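Alpha,alpha-trehalose-phosphate synthase (UDP-forming) (PDB 5V0T) belongs to glycosyltransferase family 20, whose members have the GT-B fold, and holds uridine-5'-diphosphate and 6-O-phosphono-alpha-D-glucopyranose in its pockets. Local coordinates at residues A[285-290]-A[368-373]; A[396-401]-A[413-418]; A[289-294]-A[425-430]; A[271-276]-A[306-311]; A[364-369]-A[383-388]. All blocks are in the same frame, centred on the assembly; numbering follows the deposited sequence.

Contact 1: A[285-290]-A[368-373]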
# COMPACT_ATOMS: atom_id res chain seq x y z
N VAL A 285 4.55 9.65 13.68
CA VAL A 285 5.04 10.27 14.91
C VAL A 285 6.52 10.00 15.09
O VAL A 285 7.31 10.90 15.38
CB VAL A 285 4.22 9.80 16.13
CG1 VAL A 285 4.91 10.24 17.46
CG2 VAL A 285 2.80 10.38 16.07
N GLU A 286 6.94 8.74 14.89
CA GLU A 286 8.36 8.41 15.02
C GLU A 286 9.18 9.16 13.99
O GLU A 286 10.30 9.62 14.28
CB GLU A 286 8.58 6.90 14.86
CG GLU A 286 8.00 6.03 15.98
CD GLU A 286 6.51 5.75 15.81
OE1 GLU A 286 5.90 6.27 14.86
OE2 GLU A 286 5.96 4.99 16.63
N ARG A 287 8.65 9.28 12.78
CA ARG A 287 9.31 10.00 11.70
C ARG A 287 9.54 11.47 12.07
O ARG A 287 10.63 12.02 11.85
CB ARG A 287 8.44 9.89 10.45
CG ARG A 287 9.02 10.51 9.26
CD ARG A 287 8.18 10.29 8.05
NE ARG A 287 7.76 8.91 7.84
CZ ARG A 287 6.94 8.56 6.87
NH1 ARG A 287 6.50 9.52 6.07
NH2 ARG A 287 6.55 7.29 6.69
N PHE A 288 8.51 12.12 12.62
CA PHE A 288 8.66 13.51 13.06
C PHE A 288 9.67 13.61 14.20
O PHE A 288 10.49 14.54 14.23
CB PHE A 288 7.31 14.09 13.49
CG PHE A 288 6.41 14.54 12.34
CD1 PHE A 288 6.43 13.90 11.11
CD2 PHE A 288 5.53 15.60 12.52
CE1 PHE A 288 5.59 14.30 10.07
CE2 PHE A 288 4.68 16.02 11.49
CZ PHE A 288 4.71 15.36 10.26
N ARG A 289 9.62 12.68 15.15
CA ARG A 289 10.55 12.71 16.28
C ARG A 289 12.00 12.54 15.85
O ARG A 289 12.90 13.11 16.48
CB ARG A 289 10.15 11.65 17.31
CG ARG A 289 8.83 11.99 17.98
CD ARG A 289 8.38 11.01 19.06
NE ARG A 289 7.15 11.53 19.64
CZ ARG A 289 6.45 10.95 20.61
NH1 ARG A 289 6.86 9.80 21.12
NH2 ARG A 289 5.34 11.52 21.05
N ALA A 290 12.26 11.77 14.79
CA ALA A 290 13.64 11.63 14.35
C ALA A 290 14.13 12.86 13.60
O ALA A 290 15.32 13.19 13.67
CB ALA A 290 13.78 10.38 13.48
N VAL A 368 16.08 14.01 0.06
CA VAL A 368 15.83 12.81 0.85
C VAL A 368 14.37 12.40 0.69
O VAL A 368 13.47 13.24 0.89
CB VAL A 368 16.16 13.00 2.34
CG1 VAL A 368 15.89 11.70 3.10
CG2 VAL A 368 17.62 13.45 2.51
N GLY A 369 14.15 11.16 0.31
CA GLY A 369 12.83 10.54 0.36
C GLY A 369 12.71 9.75 1.65
O GLY A 369 13.48 8.81 1.90
N TYR A 370 11.74 10.13 2.47
CA TYR A 370 11.68 9.72 3.88
C TYR A 370 10.43 8.84 4.04
O TYR A 370 9.31 9.35 4.16
CB TYR A 370 11.64 10.98 4.75
CG TYR A 370 11.90 10.85 6.24
CD1 TYR A 370 12.52 9.72 6.80
CD2 TYR A 370 11.54 11.89 7.09
CE1 TYR A 370 12.75 9.65 8.17
CE2 TYR A 370 11.76 11.83 8.44
CZ TYR A 370 12.36 10.71 8.98
OH TYR A 370 12.56 10.67 10.33
N VAL A 371 10.64 7.52 4.04
CA VAL A 371 9.57 6.52 3.95
C VAL A 371 9.79 5.51 5.08
O VAL A 371 10.55 4.54 4.90
CB VAL A 371 9.56 5.83 2.58
CG1 VAL A 371 8.38 4.86 2.45
CG2 VAL A 371 9.56 6.89 1.42
N THR A 372 9.13 5.69 6.22
CA THR A 372 9.45 4.89 7.41
C THR A 372 8.23 4.24 8.07
O THR A 372 8.06 4.30 9.29
CB THR A 372 10.22 5.73 8.44
OG1 THR A 372 9.36 6.75 8.97
CG2 THR A 372 11.43 6.38 7.81
N PRO A 373 7.39 3.54 7.30
CA PRO A 373 6.19 2.93 7.90
C PRO A 373 6.57 1.90 8.95
O PRO A 373 7.59 1.19 8.84
CB PRO A 373 5.48 2.29 6.70
CG PRO A 373 6.58 2.00 5.73
CD PRO A 373 7.57 3.13 5.89
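Arg287 leaves its helix with CG anti to the backbone N (chi1 -177°) and runs straight until a bend at chi3 (-49°), while Tyr370 rises from strand 368-371, CG likewise anti to the backbone N; the two side chains run antiparallel, tip beside root. Arg287 CG sits over one face of the Tyr370 ring, 3.5 Å from the centroid and shifted toward CE2, a CH-pi contact. Beyond the ring, Tyr370 OH donates to Arg287 O at 2.8 Å, meeting a lone pair in the carbonyl plane, and Ala290 CB touches the same hydroxyl at 3.4 Å. Helix 284-297 is thereby fastened by its backbone to a central strand of the parallel sheet in one of the two Rossmann-like domains of the GT-B fold. The bend turns Arg287 NE onto Thr372 OG1 (2.9 Å, 153° at the hydrogen), the hydroxyl lying somewhat out of the guanidinium plane. Tyr370 O stands over one face of that group without bonding to it, and takes its hydrogen bond from Ser274 OG. The strongest partner of the guanidinium is Asp276, a salt bridge through NH1. Val371 points away from the helix, its side chain about 6 Å from the bound uridine-5'-diphosphate.

Contact 2: A[396-401]-A[413-418]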
# COMPACT_ATOMS: atom_id res chain seq x y z
N VAL A 396 18.35 10.53 -1.93
CA VAL A 396 18.59 9.31 -1.16
C VAL A 396 17.28 8.87 -0.53
O VAL A 396 16.55 9.68 0.05
CB VAL A 396 19.66 9.53 -0.07
CG1 VAL A 396 19.81 8.29 0.79
CG2 VAL A 396 21.01 9.91 -0.70
N LEU A 397 16.99 7.57 -0.60
CA LEU A 397 15.82 6.98 0.04
C LEU A 397 16.19 6.46 1.42
O LEU A 397 17.10 5.63 1.56
CB LEU A 397 15.25 5.85 -0.81
CG LEU A 397 14.06 5.06 -0.23
CD1 LEU A 397 12.83 5.96 -0.09
CD2 LEU A 397 13.74 3.86 -1.12
N VAL A 398 15.50 6.96 2.44
CA VAL A 398 15.56 6.43 3.80
C VAL A 398 14.30 5.58 3.98
O VAL A 398 13.18 6.07 3.82
CB VAL A 398 15.64 7.57 4.83
CG1 VAL A 398 15.52 7.05 6.32
CG2 VAL A 398 16.95 8.39 4.63
N LEU A 399 14.49 4.29 4.29
CA LEU A 399 13.40 3.32 4.13
C LEU A 399 13.29 2.38 5.33
O LEU A 399 14.27 1.75 5.74
CB LEU A 399 13.61 2.50 2.85
CG LEU A 399 12.54 1.44 2.58
CD1 LEU A 399 11.21 2.12 2.24
CD2 LEU A 399 12.98 0.51 1.45
N SER A 400 12.08 2.27 5.88
CA SER A 400 11.84 1.32 6.96
C SER A 400 12.09 -0.12 6.53
O SER A 400 11.60 -0.56 5.49
CB SER A 400 10.39 1.44 7.43
OG SER A 400 10.12 0.40 8.35
N ARG A 401 12.82 -0.87 7.36
CA ARG A 401 12.99 -2.30 7.10
C ARG A 401 11.66 -3.05 7.08
O ARG A 401 11.60 -4.19 6.60
CB ARG A 401 13.90 -2.94 8.16
CG ARG A 401 13.24 -3.04 9.55
CD ARG A 401 14.03 -3.97 10.45
NE ARG A 401 14.08 -5.32 9.90
CZ ARG A 401 15.09 -6.17 10.08
NH1 ARG A 401 16.15 -5.80 10.79
NH2 ARG A 401 15.05 -7.37 9.54
N LEU A 413 18.86 3.57 2.45
CA LEU A 413 19.32 3.53 3.83
C LEU A 413 18.19 2.92 4.66
O LEU A 413 17.17 3.57 4.90
CB LEU A 413 19.70 4.92 4.34
CG LEU A 413 20.87 5.64 3.65
CD1 LEU A 413 20.93 7.11 4.10
CD2 LEU A 413 22.21 4.93 3.91
N ILE A 414 18.39 1.68 5.09
CA ILE A 414 17.36 0.92 5.81
C ILE A 414 17.42 1.28 7.28
O ILE A 414 18.50 1.31 7.88
CB ILE A 414 17.57 -0.60 5.62
CG1 ILE A 414 17.62 -0.95 4.14
CG2 ILE A 414 16.42 -1.37 6.27
CD1 ILE A 414 16.36 -0.59 3.43
N VAL A 415 16.26 1.57 7.87
CA VAL A 415 16.18 1.99 9.26
C VAL A 415 15.09 1.21 9.97
O VAL A 415 14.16 0.69 9.35
CB VAL A 415 15.92 3.51 9.41
CG1 VAL A 415 17.05 4.31 8.76
CG2 VAL A 415 14.61 3.87 8.78
N ASN A 416 15.23 1.13 11.29
CA ASN A 416 14.15 0.66 12.14
C ASN A 416 13.42 1.88 12.68
O ASN A 416 14.04 2.66 13.41
CB ASN A 416 14.69 -0.20 13.28
CG ASN A 416 13.58 -0.86 14.10
OD1 ASN A 416 12.55 -0.26 14.37
ND2 ASN A 416 13.80 -2.10 14.46
N PRO A 417 12.14 2.08 12.36
CA PRO A 417 11.46 3.32 12.79
C PRO A 417 11.37 3.51 14.29
O PRO A 417 11.26 4.65 14.75
CB PRO A 417 10.06 3.21 12.16
CG PRO A 417 10.13 2.07 11.20
CD PRO A 417 11.25 1.17 11.63
N VAL A 418 11.41 2.44 15.09
CA VAL A 418 11.40 2.55 16.55
C VAL A 418 12.65 3.25 17.07
O VAL A 418 12.65 3.82 18.16
CB VAL A 418 11.26 1.14 17.15
CG1 VAL A 418 11.40 1.16 18.66
CG2 VAL A 418 9.92 0.52 16.74
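Strands 396-400 and 413-415 run parallel, their axes 4.6 Å apart and turned by 28°, with Val398 beside Leu413, Leu399 beside Ile414 and Ser400 beside Val415. The backbone ladder alternates: Leu413 N donates to Leu397 O, Leu399 N to Leu413 O, Val415 N to Leu399 O, and Arg401 N to Val415 O. A CA-H...O contact from Ile414 CA reaches Leu399 O as well, at 3.2 Å. On the face carrying Val398, Val396 CG1 meets Leu413 CD1 at 3.7 Å, the two side chains lying at a slant. Val398 CG1, anti to the backbone N (chi1 173°), touches Val415 CG1 at 4.0 Å, these two side chains standing about square to each other. Farther along, Ser400 OG lies against Pro417 CG at 3.3 Å, yet its polar needs are met by Pro373 O and Phe402 N. The other face holds Leu399 and Ile414, with Leu399 CD2 against Ile414 CD1 at 4.1 Å and the two running alongside each other. Here Ile414 CG2 packs on Arg401 CB (3.5 Å), while the guanidinium of Arg401 extends from the strand pair at an exposed position. This ladder ends the parallel sheet of a Rossmann-like domain: strand 413-415 is its outermost strand within the chain, and strand 368-371 flanks 396-400 on the other side. Helix 420-432 covers Val396, Leu413 and Val415 through Ala430, Met423 and Ala426, whereas Ala382 of helix 380-388 packs against Leu397 and Leu399 from the opposite face.

Contact 3: A[289-294]-A[425-430]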
# COMPACT_ATOMS: atom_id res chain seq x y z
N ARG A 289 9.62 12.68 15.15
CA ARG A 289 10.55 12.71 16.28
C ARG A 289 12.00 12.54 15.85
O ARG A 289 12.90 13.11 16.48
CB ARG A 289 10.15 11.65 17.31
CG ARG A 289 8.83 11.99 17.98
CD ARG A 289 8.38 11.01 19.06
NE ARG A 289 7.15 11.53 19.64
CZ ARG A 289 6.45 10.95 20.61
NH1 ARG A 289 6.86 9.80 21.12
NH2 ARG A 289 5.34 11.52 21.05
N ALA A 290 12.26 11.77 14.79
CA ALA A 290 13.64 11.63 14.35
C ALA A 290 14.13 12.86 13.60
O ALA A 290 15.32 13.19 13.67
CB ALA A 290 13.78 10.38 13.48
N PHE A 291 13.23 13.57 12.89
CA PHE A 291 13.61 14.86 12.34
C PHE A 291 13.88 15.86 13.45
O PHE A 291 14.83 16.65 13.38
CB PHE A 291 12.52 15.39 11.39
CG PHE A 291 12.85 16.75 10.78
CD1 PHE A 291 13.94 16.91 9.93
CD2 PHE A 291 12.07 17.88 11.06
CE1 PHE A 291 14.24 18.15 9.37
CE2 PHE A 291 12.36 19.12 10.50
CZ PHE A 291 13.45 19.26 9.64
N GLU A 292 13.06 15.85 14.51
CA GLU A 292 13.35 16.69 15.66
C GLU A 292 14.69 16.34 16.30
O GLU A 292 15.47 17.23 16.68
CB GLU A 292 12.21 16.56 16.69
CG GLU A 292 12.47 17.24 18.03
CD GLU A 292 11.32 17.00 18.99
OE1 GLU A 292 10.88 17.95 19.68
OE2 GLU A 292 10.82 15.86 19.02
N ARG A 293 14.98 15.04 16.45
CA ARG A 293 16.26 14.61 17.00
C ARG A 293 17.42 15.05 16.10
O ARG A 293 18.50 15.42 16.59
CB ARG A 293 16.26 13.08 17.19
CG ARG A 293 17.52 12.48 17.82
CD ARG A 293 17.68 12.84 19.31
NE ARG A 293 16.45 12.61 20.07
CZ ARG A 293 16.08 11.44 20.60
NH1 ARG A 293 16.83 10.35 20.45
NH2 ARG A 293 14.95 11.37 21.27
N LEU A 294 17.23 15.02 14.78
CA LEU A 294 18.24 15.56 13.87
C LEU A 294 18.56 17.02 14.21
O LEU A 294 19.73 17.40 14.34
CB LEU A 294 17.77 15.44 12.42
CG LEU A 294 18.67 16.11 11.37
CD1 LEU A 294 20.01 15.38 11.26
CD2 LEU A 294 17.98 16.21 10.00
N GLU A 425 20.19 9.59 12.40
CA GLU A 425 21.51 9.38 11.81
C GLU A 425 21.38 9.08 10.32
O GLU A 425 22.23 9.51 9.52
CB GLU A 425 22.24 8.25 12.53
CG GLU A 425 22.68 8.65 13.91
CD GLU A 425 22.96 7.46 14.81
OE1 GLU A 425 23.32 7.71 15.97
OE2 GLU A 425 22.83 6.30 14.37
N ALA A 426 20.34 8.34 9.93
CA ALA A 426 20.09 8.10 8.51
C ALA A 426 19.77 9.39 7.77
O ALA A 426 20.22 9.58 6.64
CB ALA A 426 18.96 7.08 8.33
N LEU A 427 18.99 10.29 8.39
CA LEU A 427 18.72 11.58 7.74
C LEU A 427 20.00 12.35 7.51
O LEU A 427 20.20 12.94 6.44
CB LEU A 427 17.75 12.42 8.58
CG LEU A 427 16.30 11.94 8.66
CD1 LEU A 427 15.47 12.88 9.55
CD2 LEU A 427 15.66 11.83 7.28
N ALA A 428 20.89 12.38 8.51
CA ALA A 428 22.15 13.11 8.35
C ALA A 428 23.01 12.47 7.27
O ALA A 428 23.63 13.17 6.46
CB ALA A 428 22.90 13.16 9.68
N ARG A 429 23.09 11.14 7.27
CA ARG A 429 23.85 10.43 6.25
C ARG A 429 23.30 10.70 4.86
O ARG A 429 24.06 10.99 3.92
CB ARG A 429 23.84 8.93 6.57
CG ARG A 429 24.40 8.03 5.50
CD ARG A 429 25.83 7.66 5.79
NE ARG A 429 26.20 6.47 5.04
CZ ARG A 429 26.84 6.47 3.88
NH1 ARG A 429 27.23 7.62 3.31
NH2 ARG A 429 27.11 5.30 3.30
N ALA A 430 21.97 10.64 4.70
CA ALA A 430 21.34 10.94 3.41
C ALA A 430 21.66 12.35 2.94
O ALA A 430 22.04 12.56 1.78
CB ALA A 430 19.82 10.75 3.52
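Leu427 reaches across from helix 420-432 and sets CD1 against the backbone of helix 284-297, 3.9 Å from Phe291 CA and 4.1 Å from Ala290 O. A CG anti to the carbonyl carbon (chi1 -70°) and an extended chi2 carry this methyl to Phe291, where it lies at the edge of the ring, near its plane, with Leu294 CD2 also close by. Leu294 answers from the next turn: its CD2 meets Leu427 CB at 4.1 Å, and the two leucines lie at a slant to one another. The side chains that meet here are all apolar, and Leu294 and Leu427 carry most of the contact. Toward the outside it thins. Leu294 CD1 still touches Ala428 CB at 4.0 Å, but Ala428 is partly exposed, and one residue on Arg429 pairs with Glu437. The axes of segments 289-294 and 425-430 are 9.4 Å apart and cross at -64°; the helices also meet through Ala290 on Met423 and Leu294 on Leu431, and the salt bridge of Arg293 NH1 with Asp421 OD1 ties them at another point. Separately, Glu292 pairs with Arg334 and Arg338 of helix 319-339. Both helices lie on the same face of the parallel sheet, Leu427 resting on Tyr370 of strand 368-371 and Phe291 making an edge-to-face contact with Phe307 of strand 305-310, while Ala430 rests on Val368 and Leu413.

Contact 4: A[271-276]-A[306-311]. With EDO (1,2-ethanediol), chain K.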
# COMPACT_ATOMS: atom_id res chain seq x y z
N LEU A 271 15.69 19.59 1.03
CA LEU A 271 14.31 19.14 1.21
C LEU A 271 14.28 17.67 1.57
O LEU A 271 14.77 16.83 0.82
CB LEU A 271 13.49 19.39 -0.05
CG LEU A 271 12.04 18.90 -0.02
CD1 LEU A 271 11.26 19.62 1.10
CD2 LEU A 271 11.40 19.16 -1.37
N ILE A 272 13.70 17.37 2.73
CA ILE A 272 13.27 16.02 3.07
C ILE A 272 11.78 15.93 2.74
O ILE A 272 10.98 16.77 3.17
CB ILE A 272 13.53 15.72 4.55
CG1 ILE A 272 15.01 15.91 4.89
CG2 ILE A 272 13.01 14.31 4.92
CD1 ILE A 272 15.30 15.93 6.41
N MET A 273 11.39 14.90 1.98
CA MET A 273 10.00 14.79 1.55
C MET A 273 9.40 13.44 1.93
O MET A 273 10.03 12.40 1.77
CB MET A 273 9.88 15.01 0.04
CG MET A 273 8.42 14.93 -0.48
SD MET A 273 8.38 15.54 -2.16
CE MET A 273 6.64 15.25 -2.56
N SER A 274 8.16 13.48 2.42
CA SER A 274 7.37 12.29 2.71
C SER A 274 5.97 12.47 2.13
O SER A 274 5.44 13.58 2.08
CB SER A 274 7.25 12.04 4.22
OG SER A 274 8.50 11.70 4.82
N VAL A 275 5.37 11.35 1.71
CA VAL A 275 4.00 11.30 1.21
C VAL A 275 3.36 10.04 1.76
O VAL A 275 3.80 8.94 1.43
CB VAL A 275 3.92 11.27 -0.33
CG1 VAL A 275 2.46 11.19 -0.75
CG2 VAL A 275 4.61 12.48 -0.96
N ASP A 276 2.33 10.19 2.60
CA ASP A 276 1.70 9.07 3.29
C ASP A 276 0.25 9.40 3.57
O ASP A 276 -0.02 10.45 4.15
CB ASP A 276 2.36 8.78 4.66
CG ASP A 276 3.85 8.59 4.60
OD1 ASP A 276 4.58 9.59 4.39
OD2 ASP A 276 4.31 7.44 4.80
N SER A 306 14.29 21.64 5.34
CA SER A 306 12.89 21.58 5.74
C SER A 306 12.31 20.23 5.36
O SER A 306 12.80 19.57 4.44
CB SER A 306 12.05 22.70 5.10
OG SER A 306 12.21 23.91 5.81
N PHE A 307 11.29 19.82 6.10
CA PHE A 307 10.68 18.50 6.00
C PHE A 307 9.24 18.73 5.51
O PHE A 307 8.41 19.28 6.24
CB PHE A 307 10.76 17.78 7.35
CG PHE A 307 9.99 16.47 7.42
CD1 PHE A 307 9.67 15.74 6.29
CD2 PHE A 307 9.61 15.98 8.67
CE1 PHE A 307 8.94 14.55 6.38
CE2 PHE A 307 8.88 14.78 8.78
CZ PHE A 307 8.56 14.06 7.63
N LEU A 308 8.99 18.36 4.27
CA LEU A 308 7.65 18.39 3.69
C LEU A 308 6.98 17.03 3.94
O LEU A 308 7.42 16.01 3.41
CB LEU A 308 7.73 18.70 2.20
CG LEU A 308 6.42 18.60 1.42
CD1 LEU A 308 5.39 19.62 1.92
CD2 LEU A 308 6.66 18.74 -0.09
N GLN A 309 5.90 17.02 4.75
CA GLN A 309 5.08 15.83 4.95
C GLN A 309 3.72 16.09 4.32
O GLN A 309 2.92 16.87 4.86
CB GLN A 309 4.93 15.47 6.42
CG GLN A 309 3.91 14.32 6.65
CD GLN A 309 4.47 12.97 6.23
OE1 GLN A 309 5.45 12.52 6.79
NE2 GLN A 309 3.84 12.32 5.24
N ILE A 310 3.47 15.47 3.19
CA ILE A 310 2.13 15.46 2.61
C ILE A 310 1.41 14.25 3.20
O ILE A 310 1.88 13.11 3.07
CB ILE A 310 2.19 15.41 1.08
CG1 ILE A 310 2.82 16.70 0.56
CG2 ILE A 310 0.78 15.22 0.49
CD1 ILE A 310 2.95 16.78 -0.99
N ALA A 311 0.30 14.50 3.90
CA ALA A 311 -0.38 13.46 4.68
C ALA A 311 -1.87 13.54 4.44
O ALA A 311 -2.62 14.08 5.26
CB ALA A 311 -0.05 13.59 6.17
C1 EDO K . 10.74 26.50 3.98
O1 EDO K . 12.16 26.32 4.12
C2 EDO K . 10.14 26.74 5.37
O2 EDO K . 10.42 28.08 5.80
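Gln309 turns its amide onto Asp276, NE2 donating to OD1 at 3.0 Å along a nearly straight bond (172°). The oxygen lies in the amide plane, but the donor meets the carboxylate on its anti side. A bend at chi2 (74°) carries Gln309 forward along its own strand, and NE2 also donates to Ile310 O, reaching it from above the carbonyl plane; Asp276 N binds that carbonyl too. Two bonds from one NH2 fix the rotation of the amide. Its OE1 lies against Ser274 CB (3.2 Å), and on the same face Ser274 OG sits at the edge of the Phe307 ring, 3.3 Å from CE1. Ile272 CG2 touches Phe307 CD1 at 3.9 Å. On the reverse face Leu271 CD1 packs against Leu308 CB at 3.8 Å. Met273 SD lies alongside Leu308 CD2. The backbones that carry them pair in parallel from Leu271–Ser306 to Val275–Ile310, tied by five N-H...O bonds. The strands open and close a beta-alpha-beta unit of the Rossmann-like domain, and the connecting helix 284-297 lies over the Ser274–Gln309 face. From it Arg287 forms a salt bridge with Asp276, while Ser274 OG is held by Tyr370 O of the neighbouring strand. Helix 356-363 covers Met273 and Ile310 on the other side. Ser306 OG hydrogen-bonds Thr345 O within the protein and also 1,2-ethanediol O1 (2.9 Å), probably from the crystallisation liquor; at the far end Val275 touches the bound uridine-5'-diphosphate.

Contact 5: A[364-369]-A[383-388]. With UDP (uridine-5'-diphosphate), chain I.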
# COMPACT_ATOMS: atom_id res chain seq x y z
N ARG A 364 11.49 14.55 -7.39
CA ARG A 364 12.74 14.80 -8.10
C ARG A 364 13.53 15.97 -7.52
O ARG A 364 14.74 16.05 -7.72
CB ARG A 364 12.43 15.05 -9.59
CG ARG A 364 13.63 15.11 -10.57
CD ARG A 364 13.11 15.14 -12.01
NE ARG A 364 14.14 15.08 -13.06
CZ ARG A 364 14.52 13.96 -13.68
NH1 ARG A 364 13.98 12.78 -13.36
NH2 ARG A 364 15.45 14.02 -14.62
N THR A 365 12.88 16.88 -6.78
CA THR A 365 13.58 17.98 -6.14
C THR A 365 14.00 17.69 -4.70
O THR A 365 14.66 18.53 -4.09
CB THR A 365 12.72 19.25 -6.14
OG1 THR A 365 11.77 19.16 -5.08
CG2 THR A 365 11.97 19.40 -7.45
N ALA A 366 13.62 16.54 -4.14
CA ALA A 366 13.84 16.25 -2.73
C ALA A 366 15.16 15.51 -2.53
O ALA A 366 15.35 14.41 -3.07
CB ALA A 366 12.67 15.43 -2.17
N HIS A 367 16.05 16.10 -1.73
CA HIS A 367 17.34 15.47 -1.42
C HIS A 367 17.17 14.15 -0.69
O HIS A 367 18.03 13.26 -0.80
CB HIS A 367 18.19 16.43 -0.58
CG HIS A 367 18.43 17.73 -1.26
ND1 HIS A 367 17.49 18.73 -1.30
CD2 HIS A 367 19.50 18.17 -1.98
CE1 HIS A 367 17.96 19.74 -2.01
NE2 HIS A 367 19.18 19.43 -2.42
N VAL A 368 16.08 14.01 0.06
CA VAL A 368 15.83 12.81 0.85
C VAL A 368 14.37 12.40 0.69
O VAL A 368 13.47 13.24 0.89
CB VAL A 368 16.16 13.00 2.34
CG1 VAL A 368 15.89 11.70 3.10
CG2 VAL A 368 17.62 13.45 2.51
N GLY A 369 14.15 11.16 0.31
CA GLY A 369 12.83 10.54 0.36
C GLY A 369 12.71 9.75 1.65
O GLY A 369 13.48 8.81 1.90
N LYS A 383 9.14 3.35 -4.14
CA LYS A 383 9.56 3.02 -5.50
C LYS A 383 9.40 4.22 -6.42
O LYS A 383 10.23 4.45 -7.31
CB LYS A 383 8.78 1.81 -6.02
CG LYS A 383 9.06 0.55 -5.20
CD LYS A 383 8.48 -0.71 -5.85
CE LYS A 383 8.94 -1.96 -5.10
NZ LYS A 383 8.45 -3.19 -5.79
N GLU A 384 8.33 5.00 -6.21
CA GLU A 384 8.11 6.23 -6.98
C GLU A 384 9.18 7.28 -6.68
O GLU A 384 9.64 7.97 -7.61
CB GLU A 384 6.71 6.77 -6.69
CG GLU A 384 5.58 5.86 -7.21
CD GLU A 384 4.19 6.26 -6.68
OE1 GLU A 384 3.21 5.59 -7.05
OE2 GLU A 384 4.09 7.23 -5.90
N TYR A 385 9.55 7.46 -5.41
CA TYR A 385 10.59 8.43 -5.08
C TYR A 385 11.88 8.11 -5.83
O TYR A 385 12.49 8.98 -6.45
CB TYR A 385 10.85 8.49 -3.56
CG TYR A 385 12.06 9.34 -3.26
CD1 TYR A 385 11.95 10.72 -3.19
CD2 TYR A 385 13.33 8.77 -3.10
CE1 TYR A 385 13.08 11.53 -2.97
CE2 TYR A 385 14.46 9.57 -2.89
CZ TYR A 385 14.32 10.94 -2.81
OH TYR A 385 15.42 11.74 -2.59
N VAL A 386 12.32 6.85 -5.78
CA VAL A 386 13.55 6.48 -6.47
C VAL A 386 13.41 6.71 -7.97
O VAL A 386 14.31 7.25 -8.62
CB VAL A 386 13.92 5.03 -6.15
CG1 VAL A 386 15.03 4.56 -7.08
CG2 VAL A 386 14.32 4.89 -4.68
N SER A 387 12.27 6.29 -8.54
CA SER A 387 12.05 6.40 -9.99
C SER A 387 12.05 7.84 -10.47
O SER A 387 12.42 8.11 -11.62
CB SER A 387 10.71 5.75 -10.35
OG SER A 387 10.71 4.35 -10.10
N ALA A 388 11.63 8.78 -9.62
CA ALA A 388 11.52 10.18 -10.04
C ALA A 388 12.88 10.87 -10.16
O ALA A 388 12.96 11.93 -10.80
CB ALA A 388 10.64 10.95 -9.05
N1 UDP I . -0.73 9.14 -3.71
C2 UDP I . -1.38 10.05 -4.53
N3 UDP I . -1.70 11.24 -3.94
C4 UDP I . -1.43 11.61 -2.64
C5 UDP I . -0.74 10.62 -1.85
C6 UDP I . -0.41 9.45 -2.41
O2 UDP I . -1.67 9.81 -5.69
O4 UDP I . -1.77 12.73 -2.25
C1' UDP I . -0.36 7.85 -4.30
C2' UDP I . 1.15 7.59 -4.31
O2' UDP I . 1.73 8.19 -5.46
C3' UDP I . 1.18 6.06 -4.35
C4' UDP I . -0.03 5.68 -3.50
O4' UDP I . -0.91 6.82 -3.51
O3' UDP I . 1.03 5.54 -5.67
C5' UDP I . 0.27 5.28 -2.08
O5' UDP I . 0.66 3.90 -2.09
PA UDP I . 1.60 3.29 -0.97
O1A UDP I . 2.80 4.19 -0.72
O2A UDP I . 1.91 1.90 -1.38
O3A UDP I . 0.75 3.32 0.36
PB UDP I . -0.77 3.05 0.72
O1B UDP I . -1.21 1.98 -0.29
O2B UDP I . -0.68 2.43 2.13
O3B UDP I . -1.58 4.29 0.66
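Tyr385 lays one face of its ring flat against Gly369, whose CA stands 3.4 Å from the centroid and almost on the ring normal, a CH-pi contact. Gly369 N lies over the same face, nearer CZ, and with no side chain in the way the strand backbone rests directly on the ring. Ala366 O is at the ring edge, where Tyr385 OH donates to it at 2.7 Å from above the carbonyl plane; Ala366 CB touches CE1 at 4.0 Å. The Arg364 guanidinium has Ala388 O at its edge, somewhat tilted from its plane, and NH1 donates to that oxygen at 2.9 Å with a bent angle of 141°. The extended chain from CG to NE carries the group alongside this carbonyl. One residue before Tyr385, Glu384 points elsewhere: its carboxylate grips the ribose of uridine-5'-diphosphate with both oxygens, OE1 taking O3' and OE2 taking O2', each at 2.6 Å, while Arg356 pairs with OE1. Strand 368-371 and helix 380-388 are the first two elements of a beta-alpha-beta unit completed by strand 396-400, and a glutamate holding the ribose hydroxyls is a familiar feature of nucleotide sites in GT-B glycosyltransferases.

How the contacts relate
All five contacts belong to one parallel six-stranded sheet and the helices packed on it. Across the sheet, contact 4 joins strands 305-310 and 270-275; beside 270-275 comes 368-371, used by contacts 1 and 5; then contact 2 joins 396-400 to 413-415. Contacts 1 and 3 share helix 284-297, with centres about 9 Å apart, and contacts 1 and 4 alternate along the chain and touch directly, their centres also about 9 Å apart. Contact 5 approaches the sheet from the other face, its centre about 15 Å from that of contact 1. Contacts 4, 5 and 2 follow in series. The sheet thus brings Val275 and Glu384, far apart in sequence, to the same uridine-5'-diphosphate.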